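Local structure of enoyl-CoA hydratase (3LKE) at the interface of chains A and B. The protein catalyses the reversible addition of water to the double bond of 2-enoyl-CoA thioesters, as a member of the crotonase family. Residues are numbered along the deposited sequence; one frame, centred on the assembly and turned at random. Chains: chain A/B, Enoyl-CoA hydratase.

The interface of chains A and B. Residues chain A 143-145, 150, 166; chain B 214-215, 218.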
loop_
_atom_site.group_PDB
_atom_site.type_symbol
_atom_site.label_atom_id
_atom_site.label_comp_id
_atom_site.label_asym_id
_atom_site.label_seq_id
_atom_site.Cartn_x
_atom_site.Cartn_y
_atom_site.Cartn_z
ATOM N N ILE A 143 20.235 9.267 -14.051
ATOM C CA ILE A 143 18.996 10.027 -14.150
ATOM C C ILE A 143 17.936 9.569 -13.149
ATOM O O ILE A 143 18.086 8.531 -12.501
ATOM C CB ILE A 143 18.420 9.985 -15.557
ATOM C CG1 ILE A 143 18.087 8.548 -15.945
ATOM C CG2 ILE A 143 19.415 10.605 -16.545
ATOM C CD1 ILE A 143 17.209 8.462 -17.176
ATOM N N SER A 144 16.878 10.367 -13.016
ATOM C CA SER A 144 15.763 10.032 -12.127
ATOM C C SER A 144 14.693 9.283 -12.913
ATOM O O SER A 144 14.672 9.333 -14.140
ATOM C CB SER A 144 15.174 11.296 -11.514
ATOM O OG SER A 144 15.054 12.318 -12.499
ATOM N N PRO A 145 13.801 8.575 -12.210
ATOM C CA PRO A 145 12.786 7.809 -12.940
ATOM C C PRO A 145 11.761 8.742 -13.551
ATOM O O PRO A 145 11.390 9.743 -12.933
ATOM C CB PRO A 145 12.115 6.969 -11.850
ATOM C CG PRO A 145 13.009 7.087 -10.640
ATOM C CD PRO A 145 13.705 8.392 -10.753
ATOM N N SER A 150 8.303 6.789 -10.991
ATOM C CA SER A 150 8.410 7.203 -9.589
ATOM C C SER A 150 7.077 7.135 -8.848
ATOM O O SER A 150 7.061 7.088 -7.617
ATOM C CB SER A 150 9.035 8.602 -9.452
ATOM O OG SER A 150 8.100 9.626 -9.761
ATOM N N LEU A 166 16.371 -0.434 -8.290
ATOM C CA LEU A 166 17.100 0.596 -9.029
ATOM C C LEU A 166 18.605 0.509 -8.765
ATOM O O LEU A 166 19.416 0.695 -9.677
ATOM C CB LEU A 166 16.568 1.999 -8.704
ATOM C CG LEU A 166 15.131 2.264 -9.175
ATOM C CD1 LEU A 166 14.611 3.633 -8.724
ATOM C CD2 LEU A 166 15.008 2.116 -10.693
ATOM N N ALA B 214 17.328 13.216 -6.337
ATOM C CA ALA B 214 16.104 13.509 -7.091
ATOM C C ALA B 214 15.183 12.291 -7.116
ATOM O O ALA B 214 13.957 12.410 -7.019
ATOM C CB ALA B 214 16.449 13.942 -8.533
ATOM N N THR B 215 15.789 11.121 -7.263
ATOM C CA THR B 215 15.024 9.878 -7.274
ATOM C C THR B 215 14.277 9.687 -5.951
ATOM O O THR B 215 13.067 9.447 -5.939
ATOM C CB THR B 215 15.930 8.669 -7.540
ATOM O OG1 THR B 215 16.533 8.803 -8.837
ATOM C CG2 THR B 215 15.116 7.374 -7.498
ATOM N N LEU B 218 11.383 12.168 -5.622
ATOM C CA LEU B 218 10.235 11.821 -6.451
ATOM C C LEU B 218 9.451 10.643 -5.852
ATOM O O LEU B 218 8.224 10.672 -5.766
ATOM C CB LEU B 218 10.713 11.471 -7.860
ATOM C CG LEU B 218 11.072 12.707 -8.689
ATOM C CD1 LEU B 218 11.830 12.252 -9.938
ATOM C CD2 LEU B 218 9.828 13.486 -9.060
HETATM O O HOH W 1 17.743 6.793 -10.298
#
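The side-chain hydroxyl OG1 of B:Thr215 meets chain A through a water: water 1 lies 2.8 Å from this OG1 and 2.8 Å from the backbone carbonyl O of A:Ile143. Both chains are copies of one crotonase-family enzyme, a family that commonly assembles as trimers, and three copies form the deposited assembly, so this contact may belong to the trimer, though the structure alone does not show that. Helix 209-220 of chain B lies here against the loop 143-145 and the helices 149-157 and 159-168 of chain A. Threonine suits this place because its two branches serve somewhat different surroundings. With OG1 beside the backbone N (chi1 -62°), the hydroxyl turns toward the loop and its water, while the methyl CG2, anti to the backbone N, faces carbon. OG1 also lies 3.4 Å from CD of A:Pro145, and CG2 sits 3.7 Å from the same CD, which thus meets both branches. The two side chains cross at about a right angle, the methyl also touching CG of the ring. The CG and CD methylenes of the proline give a rigid hydrocarbon surface for the methyl. From helix 159-168, CD1 of A:Leu166 reaches CG2 of B:Thr215 tip to tip at 4.0 Å, so the methyl is packed by both ring and leucine. One helical turn on, B:Leu218 spans the other part of the patch with two different portions of its side chain. Its CB rests 3.7 Å from CB of A:Ser150, near the start of helix 149-157, where a small residue would let the two helices approach closely. Its CD1 extends instead to the loop, 3.8 Å from CB of A:Ser144, which the methyl of B:Ala214 approaches more loosely.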